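Local coordinates for phenylurea hydrolase B (Mycobacterium brisbanense, PDB 4WHB) that hydrolyses phenylurea compounds such as the herbicide diuron, as a member of the metal-dependent amidohydrolase superfamily, at the interface of chains A and B and the interface of chains A and C. Sequence-based numbering; all coordinates share one arbitrary frame. Chains: chain A/B/C, Phenylurea hydrolase B.

Contact 1: the interface of chains A and B. Residues chain A 256-257, 278-280, 283; chain B 183-186.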
ATOM      1  N   SER A 256     -12.553  22.592 -11.424  1.00 28.01           N
ATOM      2  CA  SER A 256     -12.143  23.670 -10.558  1.00 23.99           C
ATOM      3  C   SER A 256     -12.622  24.946 -11.132  1.00 24.27           C
ATOM      4  O   SER A 256     -12.824  25.061 -12.303  1.00 43.67           O
ATOM      5  CB  SER A 256     -10.641  23.764 -10.417  1.00 23.35           C
ATOM      6  OG  SER A 256     -10.052  24.144 -11.617  1.00 23.35           O
ATOM      7  N   VAL A 257     -12.766  25.934 -10.295  1.00 14.17           N
ATOM      8  CA  VAL A 257     -13.350  27.201 -10.727  1.00 20.17           C
ATOM      9  C   VAL A 257     -12.574  27.681 -11.932  1.00 33.84           C
ATOM     10  O   VAL A 257     -13.135  28.027 -12.953  1.00 30.21           O
ATOM     11  CB  VAL A 257     -13.263  28.247  -9.627  1.00 14.96           C
ATOM     12  CG1 VAL A 257     -13.584  29.628 -10.141  1.00 17.94           C
ATOM     13  CG2 VAL A 257     -14.157  27.857  -8.479  1.00 10.49           C
ATOM     14  N   LEU A 278     -15.008  21.829  -7.195  1.00 21.69           N
ATOM     15  CA  LEU A 278     -14.100  21.300  -6.138  1.00 29.01           C
ATOM     16  C   LEU A 278     -13.611  22.348  -5.170  1.00 14.83           C
ATOM     17  O   LEU A 278     -12.439  22.594  -5.095  1.00 15.26           O
ATOM     18  CB  LEU A 278     -12.883  20.638  -6.777  1.00 12.86           C
ATOM     19  CG  LEU A 278     -13.041  19.272  -7.427  1.00 14.45           C
ATOM     20  CD1 LEU A 278     -11.774  18.470  -7.202  1.00 14.71           C
ATOM     21  CD2 LEU A 278     -14.240  18.482  -6.931  1.00 25.11           C
ATOM     22  N   GLY A 279     -14.501  22.950  -4.417  1.00  7.46           N
ATOM     23  CA  GLY A 279     -14.150  24.153  -3.724  1.00  8.73           C
ATOM     24  C   GLY A 279     -15.264  25.122  -3.475  1.00 11.46           C
ATOM     25  O   GLY A 279     -16.365  24.800  -3.077  1.00 12.77           O
ATOM     26  N   GLN A 280     -14.891  26.347  -3.692  1.00 21.66           N
ATOM     27  CA  GLN A 280     -15.789  27.483  -3.621  1.00 32.01           C
ATOM     28  C   GLN A 280     -16.817  27.405  -4.753  1.00 11.63           C
ATOM     29  O   GLN A 280     -16.553  26.815  -5.761  1.00 13.69           O
ATOM     30  CB  GLN A 280     -14.972  28.821  -3.713  1.00 23.70           C
ATOM     31  CG  GLN A 280     -13.686  28.908  -2.897  1.00  9.82           C
ATOM     32  CD  GLN A 280     -12.554  27.960  -3.380  1.00 18.20           C
ATOM     33  OE1 GLN A 280     -12.752  27.076  -4.237  1.00 22.18           O
ATOM     34  NE2 GLN A 280     -11.361  28.103  -2.770  1.00 50.50           N
ATOM     35  N   PRO A 283     -17.503  31.575  -8.855  1.00  8.91           N
ATOM     36  CA  PRO A 283     -17.361  32.966  -8.427  1.00 13.23           C
ATOM     37  C   PRO A 283     -18.448  33.807  -9.051  1.00 28.44           C
ATOM     38  O   PRO A 283     -18.794  33.534 -10.186  1.00 39.61           O
ATOM     39  CB  PRO A 283     -16.012  33.368  -9.018  1.00 34.80           C
ATOM     40  CG  PRO A 283     -15.720  32.367 -10.109  1.00 12.09           C
ATOM     41  CD  PRO A 283     -16.330  31.108  -9.605  1.00  5.55           C
TER
ATOM     42  N   SER B 183      -4.744  25.812  -6.142  1.00 28.35           N
ATOM     43  CA  SER B 183      -5.484  25.091  -7.175  1.00 30.61           C
ATOM     44  C   SER B 183      -6.985  25.357  -7.126  1.00 18.96           C
ATOM     45  O   SER B 183      -7.621  25.429  -8.164  1.00 29.71           O
ATOM     46  CB  SER B 183      -5.253  23.578  -7.031  1.00 26.22           C
ATOM     47  OG  SER B 183      -3.880  23.277  -7.088  1.00 19.50           O
ATOM     48  N   LEU B 184      -7.537  25.439  -5.923  1.00 16.50           N
ATOM     49  CA  LEU B 184      -8.972  25.492  -5.721  1.00 22.30           C
ATOM     50  C   LEU B 184      -9.628  26.828  -6.057  1.00 29.52           C
ATOM     51  O   LEU B 184     -10.779  26.860  -6.494  1.00 26.90           O
ATOM     52  CB  LEU B 184      -9.299  25.134  -4.245  1.00 36.47           C
ATOM     53  CG  LEU B 184      -9.908  23.773  -3.953  1.00 21.13           C
ATOM     54  CD1 LEU B 184      -8.938  22.648  -4.320  1.00 28.58           C
ATOM     55  CD2 LEU B 184     -10.368  23.776  -2.487  1.00 11.16           C
ATOM     56  N   LEU B 185      -8.909  27.921  -5.821  1.00 33.94           N
ATOM     57  CA  LEU B 185      -9.536  29.231  -5.529  1.00 27.08           C
ATOM     58  C   LEU B 185      -9.261  30.206  -6.645  1.00 21.48           C
ATOM     59  O   LEU B 185      -8.270  30.051  -7.376  1.00 25.58           O
ATOM     60  CB  LEU B 185      -8.996  29.763  -4.203  1.00 29.84           C
ATOM     61  CG  LEU B 185      -9.403  31.147  -3.580  1.00 51.19           C
ATOM     62  CD1 LEU B 185     -10.757  31.194  -2.871  1.00 29.15           C
ATOM     63  CD2 LEU B 185      -8.373  31.591  -2.534  1.00 55.36           C
ATOM     64  N   PRO B 186     -10.171  31.177  -6.836  1.00 15.85           N
ATOM     65  CA  PRO B 186     -10.094  32.149  -7.939  1.00 19.34           C
ATOM     66  C   PRO B 186      -8.763  32.882  -8.041  1.00 38.60           C
ATOM     67  O   PRO B 186      -8.110  33.091  -7.031  1.00 44.73           O
ATOM     68  CB  PRO B 186     -11.209  33.131  -7.601  1.00 16.86           C
ATOM     69  CG  PRO B 186     -12.238  32.294  -6.925  1.00  8.13           C
ATOM     70  CD  PRO B 186     -11.534  31.136  -6.272  1.00 15.83           C
TER
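The backbone carbonyl oxygen of B:Leu184 is met by one side-chain amide from chain A, with A:Gln280 OE1 3.0 Å from B:Leu184 O. As modelled, this sets two acceptors against each other, and the pair is a clash rather than a bond. Turning the amide over would bring its NH2 group to the carbonyl and make a hydrogen bond possible, an ambiguity that data at 2.96 Å leave standing. CB and CD1 of B:Leu185, beside A:Gln280 NE2, provide no acceptor for it, which is consistent with the turned-over amide but does not prove it. A:Gln280 reaches this position with CG anti to its carbonyl carbon (chi1 -43°) and a bend at chi2 (67°). The A:Gln280 chain crosses B:Leu185 at about a right angle, A:Gln280 CG lying 3.7 Å from B:Leu185 CD1. The branched end of B:Leu184, CG with both methyls, gathers round the carbonyl oxygen of A:Leu278, and B:Leu184 CD2 lies 4.0 Å from A:Gly279 CA. A:Val257 approaches the B:Leu184 carbonyl with its CG2 branch. In the fold, the patch joins the start of helix 257-265 and the loop before helix 287-293 of chain A to the chain B link between 3-10 helix 180-183 and helix 187-198.

Contact 2: the interface of chains A and B. Residues chain A 229, 233, 258, 261-262, 285; chain B 187, 232-235.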
ATOM      1  N   GLN A 229      -4.105  21.319 -13.781  1.00 31.97           N
ATOM      2  CA  GLN A 229      -4.552  21.600 -15.145  1.00 11.68           C
ATOM      3  C   GLN A 229      -3.712  20.810 -16.120  1.00 13.35           C
ATOM      4  O   GLN A 229      -2.472  20.911 -16.138  1.00 16.36           O
ATOM      5  CB  GLN A 229      -4.400  23.075 -15.439  1.00 10.38           C
ATOM      6  CG  GLN A 229      -5.431  23.599 -16.369  1.00 10.34           C
ATOM      7  CD  GLN A 229      -6.401  24.531 -15.708  1.00  9.74           C
ATOM      8  OE1 GLN A 229      -6.694  24.458 -14.499  1.00  6.38           O
ATOM      9  NE2 GLN A 229      -6.916  25.449 -16.523  1.00 19.58           N
ATOM     10  N   ARG A 233      -2.349  26.409 -22.091  1.00 28.54           N
ATOM     11  CA  ARG A 233      -3.436  27.196 -22.685  1.00 29.81           C
ATOM     12  C   ARG A 233      -3.284  27.190 -24.189  1.00 32.39           C
ATOM     13  O   ARG A 233      -4.278  26.971 -24.891  1.00 30.89           O
ATOM     14  CB  ARG A 233      -3.510  28.623 -22.116  1.00 37.18           C
ATOM     15  CG  ARG A 233      -4.258  29.607 -23.015  1.00 38.42           C
ATOM     16  CD  ARG A 233      -4.182  31.044 -22.493  1.00 21.70           C
ATOM     17  NE  ARG A 233      -5.127  31.323 -21.417  1.00 24.32           N
ATOM     18  CZ  ARG A 233      -6.453  31.433 -21.566  1.00 47.18           C
ATOM     19  NH1 ARG A 233      -7.041  31.226 -22.741  1.00 42.60           N
ATOM     20  NH2 ARG A 233      -7.205  31.705 -20.511  1.00 37.16           N
ATOM     21  N   GLU A 258     -11.254  27.669 -11.808  1.00 35.65           N
ATOM     22  CA  GLU A 258     -10.411  27.902 -12.959  1.00 32.81           C
ATOM     23  C   GLU A 258     -10.395  26.606 -13.806  1.00 33.60           C
ATOM     24  O   GLU A 258     -10.720  25.501 -13.327  1.00 45.77           O
ATOM     25  CB  GLU A 258      -9.035  28.299 -12.502  1.00 17.77           C
ATOM     26  CG  GLU A 258      -9.060  29.624 -11.800  1.00 11.17           C
ATOM     27  CD  GLU A 258      -8.904  30.808 -12.723  1.00 12.10           C
ATOM     28  OE1 GLU A 258      -8.225  30.714 -13.754  1.00 16.54           O
ATOM     29  OE2 GLU A 258      -9.414  31.882 -12.386  1.00 14.14           O
ATOM     30  N   ASP A 261     -13.365  28.454 -16.155  1.00 25.78           N
ATOM     31  CA  ASP A 261     -13.174  29.787 -16.718  1.00 33.76           C
ATOM     32  C   ASP A 261     -12.534  29.672 -18.093  1.00 18.56           C
ATOM     33  O   ASP A 261     -13.017  30.252 -19.058  1.00 16.72           O
ATOM     34  CB  ASP A 261     -12.302  30.625 -15.776  1.00 36.08           C
ATOM     35  CG  ASP A 261     -12.145  32.083 -16.233  1.00 31.15           C
ATOM     36  OD1 ASP A 261     -12.078  32.349 -17.443  1.00 40.56           O
ATOM     37  OD2 ASP A 261     -12.074  33.001 -15.375  1.00 25.14           O
ATOM     38  N   THR A 262     -11.468  28.890 -18.152  1.00 15.36           N
ATOM     39  CA  THR A 262     -10.731  28.688 -19.378  1.00 19.20           C
ATOM     40  C   THR A 262     -11.587  27.933 -20.393  1.00 27.15           C
ATOM     41  O   THR A 262     -11.602  28.284 -21.582  1.00 30.10           O
ATOM     42  CB  THR A 262      -9.453  27.882 -19.134  1.00 36.20           C
ATOM     43  OG1 THR A 262      -8.782  28.396 -17.983  1.00 36.36           O
ATOM     44  CG2 THR A 262      -8.530  28.041 -20.317  1.00 38.58           C
ATOM     45  N   TYR A 285     -19.164  35.885 -10.972  1.00 32.13           N
ATOM     46  CA  TYR A 285     -18.475  36.641 -12.028  1.00 32.42           C
ATOM     47  C   TYR A 285     -18.649  35.854 -13.320  1.00 34.16           C
ATOM     48  O   TYR A 285     -19.248  36.330 -14.283  1.00 39.21           O
ATOM     49  CB  TYR A 285     -16.979  36.864 -11.605  1.00 44.43           C
ATOM     50  CG  TYR A 285     -15.872  36.829 -12.648  1.00 48.11           C
ATOM     51  CD1 TYR A 285     -16.017  37.473 -13.875  1.00 60.88           C
ATOM     52  CD2 TYR A 285     -14.655  36.184 -12.385  1.00 24.62           C
ATOM     53  CE1 TYR A 285     -15.000  37.461 -14.826  1.00 62.83           C
ATOM     54  CE2 TYR A 285     -13.651  36.124 -13.340  1.00 43.61           C
ATOM     55  CZ  TYR A 285     -13.810  36.786 -14.550  1.00 60.86           C
ATOM     56  OH  TYR A 285     -12.790  36.758 -15.490  1.00 57.43           O
TER
ATOM     57  N   ARG B 187      -8.394  33.287  -9.246  1.00 18.94           N
ATOM     58  CA  ARG B 187      -7.204  34.096  -9.457  1.00 29.20           C
ATOM     59  C   ARG B 187      -7.215  35.334  -8.579  1.00 32.40           C
ATOM     60  O   ARG B 187      -6.159  35.842  -8.159  1.00 27.85           O
ATOM     61  CB  ARG B 187      -7.105  34.545 -10.913  1.00 27.31           C
ATOM     62  CG  ARG B 187      -8.204  35.471 -11.369  1.00 19.19           C
ATOM     63  CD  ARG B 187      -8.140  35.640 -12.892  1.00 35.18           C
ATOM     64  NE  ARG B 187      -8.868  34.628 -13.679  1.00 38.73           N
ATOM     65  CZ  ARG B 187      -9.077  34.760 -14.994  1.00 36.52           C
ATOM     66  NH1 ARG B 187      -8.605  35.810 -15.636  1.00 25.94           N
ATOM     67  NH2 ARG B 187      -9.750  33.856 -15.698  1.00 40.30           N
ATOM     68  N   SER B 232      -3.535  27.546 -14.387  1.00  6.86           N
ATOM     69  CA  SER B 232      -3.915  28.210 -15.632  1.00  9.17           C
ATOM     70  C   SER B 232      -3.120  29.512 -15.788  1.00 10.90           C
ATOM     71  O   SER B 232      -2.654  30.105 -14.792  1.00 14.77           O
ATOM     72  CB  SER B 232      -5.399  28.502 -15.636  1.00  6.63           C
ATOM     73  OG  SER B 232      -5.772  29.364 -14.570  1.00  6.50           O
ATOM     74  N   ARG B 233      -2.985  29.967 -17.019  1.00 10.20           N
ATOM     75  CA  ARG B 233      -2.096  31.085 -17.349  1.00 11.38           C
ATOM     76  C   ARG B 233      -2.412  32.366 -16.623  1.00 21.56           C
ATOM     77  O   ARG B 233      -1.509  33.069 -16.203  1.00 15.37           O
ATOM     78  CB  ARG B 233      -2.093  31.364 -18.863  1.00 16.24           C
ATOM     79  CG  ARG B 233      -1.216  32.511 -19.310  1.00 32.03           C
ATOM     80  CD  ARG B 233       0.243  32.126 -19.194  1.00 31.76           C
ATOM     81  NE  ARG B 233       0.792  31.727 -20.495  1.00 41.95           N
ATOM     82  CZ  ARG B 233       1.211  32.597 -21.430  1.00 47.35           C
ATOM     83  NH1 ARG B 233       1.131  33.916 -21.210  1.00 30.17           N
ATOM     84  NH2 ARG B 233       1.730  32.154 -22.593  1.00 33.56           N
ATOM     85  N   PRO B 234      -3.706  32.688 -16.471  1.00 24.36           N
ATOM     86  CA  PRO B 234      -4.019  33.941 -15.733  1.00 37.62           C
ATOM     87  C   PRO B 234      -3.531  33.927 -14.285  1.00 27.84           C
ATOM     88  O   PRO B 234      -3.115  34.959 -13.772  1.00 24.85           O
ATOM     89  CB  PRO B 234      -5.529  34.045 -15.805  1.00 14.38           C
ATOM     90  CG  PRO B 234      -5.862  33.292 -17.024  1.00 20.58           C
ATOM     91  CD  PRO B 234      -4.908  32.122 -17.091  1.00 12.05           C
ATOM     92  N   VAL B 235      -3.575  32.765 -13.647  1.00 19.21           N
ATOM     93  CA  VAL B 235      -3.131  32.645 -12.268  1.00 29.95           C
ATOM     94  C   VAL B 235      -1.603  32.821 -12.217  1.00 21.45           C
ATOM     95  O   VAL B 235      -1.082  33.508 -11.314  1.00 16.77           O
ATOM     96  CB  VAL B 235      -3.522  31.295 -11.662  1.00 19.96           C
ATOM     97  CG1 VAL B 235      -3.007  31.165 -10.254  1.00 18.74           C
ATOM     98  CG2 VAL B 235      -5.013  31.146 -11.651  1.00 14.84           C
TER
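Helix starts meet across this part of the interface: the first turns of helix 257-265 in chain A face the beginnings of helices 187-198 and 233-246 in chain B. A:Glu258 is the hub, its carboxylate shared between two chain B partners. One oxygen, A:Glu258 OE1, accepts a hydrogen bond of 2.9 Å from the hydroxyl B:Ser232 OG, which arrives from above the carboxylate plane. The other, A:Glu258 OE2, presents its syn lone pair to B:Arg187 NE at 3.1 Å, and the hydrogen bond, which is also a salt bridge, is nearly straight (163° at H). The acceptor lies at the guanidinium edge, in its plane, although the carboxylate itself is turned 61° from that plane. A second salt bridge joins B:Arg187 NH2 to A:Asp261 OD2 at 2.5 Å; here the N-H points away, so the attraction is ionic rather than a hydrogen bond. A:Asp261 reaches it with CG anti to its backbone N (chi1 -175°). The arginine charge and the two helix starts would probably favour an ionised A:Glu258. The B:Arg187 guanidinium is flanked on both faces, toward its rim: B:Pro234 CB sits 3.5 Å above one side, and the phenol oxygen A:Tyr285 OH lies 4.1 Å from the plane on the other.

Contact 3: the interface of chains A and C. Residues chain A 78-79, 81-82, 155, 351-352, 355; chain C 81, 85, 161-164, 166.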
ATOM      1  N   PRO A  78     -13.100  -0.108  -6.596  1.00 12.97           N
ATOM      2  CA  PRO A  78     -13.007  -1.547  -6.423  1.00 18.72           C
ATOM      3  C   PRO A  78     -14.059  -2.313  -7.175  1.00 37.79           C
ATOM      4  O   PRO A  78     -15.250  -2.059  -6.993  1.00 20.64           O
ATOM      5  CB  PRO A  78     -13.341  -1.729  -4.960  1.00 22.26           C
ATOM      6  CG  PRO A  78     -12.802  -0.530  -4.302  1.00 24.15           C
ATOM      7  CD  PRO A  78     -13.150   0.554  -5.258  1.00 23.92           C
ATOM      8  N   GLY A  79     -13.632  -3.294  -7.967  1.00 35.55           N
ATOM      9  CA  GLY A  79     -14.545  -4.076  -8.764  1.00 23.45           C
ATOM     10  C   GLY A  79     -14.357  -3.727 -10.203  1.00 20.08           C
ATOM     11  O   GLY A  79     -15.039  -4.274 -11.048  1.00 24.20           O
ATOM     12  N   ILE A  81     -11.596  -4.379 -11.827  1.00 25.42           N
ATOM     13  CA  ILE A  81     -10.813  -5.417 -12.473  1.00 15.92           C
ATOM     14  C   ILE A  81     -11.658  -6.590 -12.914  1.00 19.45           C
ATOM     15  O   ILE A  81     -11.542  -7.041 -14.062  1.00 32.64           O
ATOM     16  CB  ILE A  81      -9.699  -5.933 -11.574  1.00 33.24           C
ATOM     17  CG1 ILE A  81      -8.806  -4.789 -11.120  1.00 28.87           C
ATOM     18  CG2 ILE A  81      -8.868  -6.977 -12.264  1.00 33.94           C
ATOM     19  CD1 ILE A  81      -7.415  -5.176 -10.645  1.00 22.02           C
ATOM     20  N   GLU A  82     -12.477  -7.112 -12.008  1.00 25.28           N
ATOM     21  CA  GLU A  82     -13.348  -8.271 -12.339  1.00 35.24           C
ATOM     22  C   GLU A  82     -14.282  -7.984 -13.509  1.00 24.06           C
ATOM     23  O   GLU A  82     -14.425  -8.809 -14.417  1.00 15.48           O
ATOM     24  CB  GLU A  82     -14.122  -8.795 -11.119  1.00 16.85           C
ATOM     25  CG  GLU A  82     -14.553  -7.738 -10.146  1.00 20.28           C
ATOM     26  CD  GLU A  82     -13.476  -7.409  -9.089  1.00 38.26           C
ATOM     27  OE1 GLU A  82     -13.780  -7.304  -7.870  1.00 30.06           O
ATOM     28  OE2 GLU A  82     -12.303  -7.273  -9.460  1.00 26.52           O
ATOM     29  N   HIS A 155      -9.396   4.124 -10.953  1.00 27.65           N
ATOM     30  CA  HIS A 155      -8.890   3.424  -9.822  1.00 32.97           C
ATOM     31  C   HIS A 155      -7.518   2.822 -10.130  1.00 33.61           C
ATOM     32  O   HIS A 155      -7.313   2.104 -11.065  1.00 34.76           O
ATOM     33  CB  HIS A 155     -10.017   2.555  -9.278  1.00 36.72           C
ATOM     34  CG  HIS A 155      -9.705   1.115  -9.029  1.00 33.23           C
ATOM     35  ND1 HIS A 155     -10.511   0.033  -9.075  1.00 33.33           N
ATOM     36  CD2 HIS A 155      -8.491   0.664  -8.566  1.00 45.33           C
ATOM     37  CE1 HIS A 155      -9.764  -1.055  -8.706  1.00 35.29           C
ATOM     38  NE2 HIS A 155      -8.556  -0.646  -8.383  1.00 40.09           N
ATOM     39  N   ASP A 351     -21.772  -6.868  -7.840  1.00 10.63           N
ATOM     40  CA  ASP A 351     -21.074  -6.923  -6.579  1.00 12.74           C
ATOM     41  C   ASP A 351     -20.866  -5.567  -5.967  1.00 10.25           C
ATOM     42  O   ASP A 351     -20.882  -5.434  -4.762  1.00  4.80           O
ATOM     43  CB  ASP A 351     -19.701  -7.618  -6.763  1.00 10.95           C
ATOM     44  CG  ASP A 351     -19.823  -9.064  -6.946  1.00  7.58           C
ATOM     45  OD1 ASP A 351     -20.954  -9.566  -7.150  1.00  4.78           O
ATOM     46  OD2 ASP A 351     -18.762  -9.660  -6.843  1.00 13.20           O
ATOM     47  N   HIS A 352     -20.665  -4.563  -6.791  1.00  9.73           N
ATOM     48  CA  HIS A 352     -20.410  -3.230  -6.261  1.00  8.54           C
ATOM     49  C   HIS A 352     -21.683  -2.591  -5.703  1.00  8.37           C
ATOM     50  O   HIS A 352     -21.623  -1.740  -4.890  1.00 18.01           O
ATOM     51  CB  HIS A 352     -19.763  -2.337  -7.318  1.00 15.03           C
ATOM     52  CG  HIS A 352     -19.399  -0.977  -6.798  1.00 19.56           C
ATOM     53  ND1 HIS A 352     -19.558   0.178  -7.533  1.00 18.66           N
ATOM     54  CD2 HIS A 352     -18.950  -0.587  -5.592  1.00 13.82           C
ATOM     55  CE1 HIS A 352     -19.204   1.215  -6.809  1.00  8.21           C
ATOM     56  NE2 HIS A 352     -18.801   0.772  -5.639  1.00 35.26           N
ATOM     57  N   ASP A 355     -21.959  -4.026  -1.988  1.00 15.98           N
ATOM     58  CA  ASP A 355     -21.167  -3.375  -0.975  1.00  7.01           C
ATOM     59  C   ASP A 355     -21.857  -2.171  -0.378  1.00 13.16           C
ATOM     60  O   ASP A 355     -21.901  -2.024   0.860  1.00 27.52           O
ATOM     61  CB  ASP A 355     -19.813  -2.999  -1.517  1.00  4.66           C
ATOM     62  CG  ASP A 355     -18.885  -4.226  -1.704  1.00 11.61           C
ATOM     63  OD1 ASP A 355     -19.232  -5.336  -1.206  1.00  7.60           O
ATOM     64  OD2 ASP A 355     -17.806  -4.054  -2.351  1.00  7.93           O
TER
ATOM     65  N   ILE C  81      -7.005 -11.981  -9.720  1.00 22.59           N
ATOM     66  CA  ILE C  81      -8.307 -11.362  -9.669  1.00 27.42           C
ATOM     67  C   ILE C  81      -9.108 -11.546 -10.973  1.00 33.02           C
ATOM     68  O   ILE C  81     -10.303 -11.862 -10.945  1.00 32.67           O
ATOM     69  CB  ILE C  81      -8.228  -9.887  -9.379  1.00 23.73           C
ATOM     70  CG1 ILE C  81      -7.394  -9.686  -8.119  1.00 29.50           C
ATOM     71  CG2 ILE C  81      -9.629  -9.311  -9.223  1.00 14.51           C
ATOM     72  CD1 ILE C  81      -7.387  -8.263  -7.598  1.00 31.08           C
ATOM     73  N   ALA C  85     -12.494 -14.093 -11.747  1.00 25.79           N
ATOM     74  CA  ALA C  85     -13.663 -13.339 -12.198  1.00 28.40           C
ATOM     75  C   ALA C  85     -14.299 -13.928 -13.481  1.00 27.26           C
ATOM     76  O   ALA C  85     -15.360 -14.572 -13.418  1.00 32.82           O
ATOM     77  CB  ALA C  85     -13.270 -11.892 -12.412  1.00 32.12           C
ATOM     78  N   ALA C 161      -8.272  -4.285  -3.936  1.00 30.59           N
ATOM     79  CA  ALA C 161      -8.408  -4.127  -5.399  1.00 51.19           C
ATOM     80  C   ALA C 161      -9.749  -4.613  -5.931  1.00 25.71           C
ATOM     81  O   ALA C 161     -10.231  -4.095  -6.921  1.00 17.69           O
ATOM     82  CB  ALA C 161      -7.271  -4.855  -6.118  1.00 35.89           C
ATOM     83  N   ALA C 162     -10.317  -5.624  -5.276  1.00 24.99           N
ATOM     84  CA  ALA C 162     -11.572  -6.269  -5.717  1.00 36.74           C
ATOM     85  C   ALA C 162     -12.649  -5.997  -4.670  1.00 19.48           C
ATOM     86  O   ALA C 162     -12.327  -5.700  -3.554  1.00 20.34           O
ATOM     87  CB  ALA C 162     -11.370  -7.776  -5.919  1.00 31.44           C
ATOM     88  N   THR C 163     -13.913  -6.080  -5.035  1.00 17.91           N
ATOM     89  CA  THR C 163     -14.979  -5.802  -4.081  1.00 20.03           C
ATOM     90  C   THR C 163     -15.027  -6.872  -3.010  1.00 12.67           C
ATOM     91  O   THR C 163     -14.553  -7.996  -3.226  1.00 12.37           O
ATOM     92  CB  THR C 163     -16.377  -5.696  -4.759  1.00 19.25           C
ATOM     93  OG1 THR C 163     -16.636  -6.836  -5.615  1.00 24.36           O
ATOM     94  CG2 THR C 163     -16.451  -4.423  -5.562  1.00 20.46           C
ATOM     95  N   ARG C 164     -15.641  -6.530  -1.877  1.00  9.67           N
ATOM     96  CA  ARG C 164     -15.770  -7.455  -0.765  1.00 14.79           C
ATOM     97  C   ARG C 164     -16.702  -8.580  -1.047  1.00 12.74           C
ATOM     98  O   ARG C 164     -16.453  -9.707  -0.659  1.00 11.70           O
ATOM     99  CB  ARG C 164     -16.194  -6.733   0.528  1.00 36.70           C
ATOM    100  CG  ARG C 164     -15.098  -6.664   1.624  1.00 43.71           C
ATOM    101  CD  ARG C 164     -14.478  -5.276   1.744  1.00 31.33           C
ATOM    102  NE  ARG C 164     -15.549  -4.280   1.914  1.00 37.39           N
ATOM    103  CZ  ARG C 164     -15.421  -2.959   1.771  1.00 34.47           C
ATOM    104  NH1 ARG C 164     -14.242  -2.389   1.518  1.00 40.84           N
ATOM    105  NH2 ARG C 164     -16.479  -2.174   1.926  1.00 29.07           N
ATOM    106  N   PHE C 166     -17.284  -9.953  -3.927  1.00  8.92           N
ATOM    107  CA  PHE C 166     -16.555 -10.875  -4.789  1.00 13.62           C
ATOM    108  C   PHE C 166     -15.538 -11.686  -4.001  1.00 14.55           C
ATOM    109  O   PHE C 166     -15.550 -12.929  -4.034  1.00 11.49           O
ATOM    110  CB  PHE C 166     -15.867 -10.160  -5.923  1.00 11.25           C
ATOM    111  CG  PHE C 166     -15.188 -11.095  -6.885  1.00  9.26           C
ATOM    112  CD1 PHE C 166     -15.904 -11.832  -7.771  1.00  6.90           C
ATOM    113  CD2 PHE C 166     -13.799 -11.223  -6.876  1.00 15.46           C
ATOM    114  CE1 PHE C 166     -15.249 -12.691  -8.653  1.00 22.04           C
ATOM    115  CE2 PHE C 166     -13.141 -12.066  -7.743  1.00 17.83           C
ATOM    116  CZ  PHE C 166     -13.861 -12.806  -8.651  1.00 19.26           C
TER
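C:Thr163 has an extended backbone (phi -68°, psi 159°) just ahead of helix 164-175, so that its own N-H and that of C:Arg164 turn toward chain A. The carboxylate of A:Glu82 takes the first of these: C:Thr163 N donates to A:Glu82 OE1 over 3.1 Å (154° at H), meeting the oxygen nearly along its C-O axis. A bend at chi2 brings the carboxylate round to this position, and its OE2 lies beside C:Ile81 CG2. Farther back, A:Glu82 CB packs 3.5 Å from C:Ala85 CB. A weak hydrogen bond of 3.3 Å runs from C:Arg164 N to A:Asp355 OD2; acidic groups thus face the start of the helix, where its dipole would probably help to stabilise their charge. C:Thr163 wedges between them, its methyl CG2 3.7 Å from A:Gly79 CA and its hydroxyl oxygen OG1 3.4 Å from A:Asp351 CB. The A:Asp351 carboxylate runs obliquely to C:Phe166, with OD2 turned to CB and the near rim of the ring at CD1. A:Ile81 and C:Ile81 meet branch to branch, CG2 to CG2 at 3.9 Å, crossing at about a right angle. In the fold, helices 80-85 and 350-355 of chain A receive the start of helix 164-175 from chain C, while the paired isoleucines bring helix 80-85 against its own copy.

Contacts 1 and 2 are neighbouring parts of one two-fold interface, their C-alpha centres about 10 Å apart. They share helix 257-265 of chain A, and a continuous chain B stretch passes from contact 1 into contact 2 at B:Pro186 and B:Arg187. Contact 3 involves a different partner and different elements, its centre about 33 Å from contact 1 and 38 Å from contact 2. Chain A therefore uses separate surfaces for two two-fold pairings, an arrangement that fits the four-chain deposited assembly, though the tetramer may not be the form in solution.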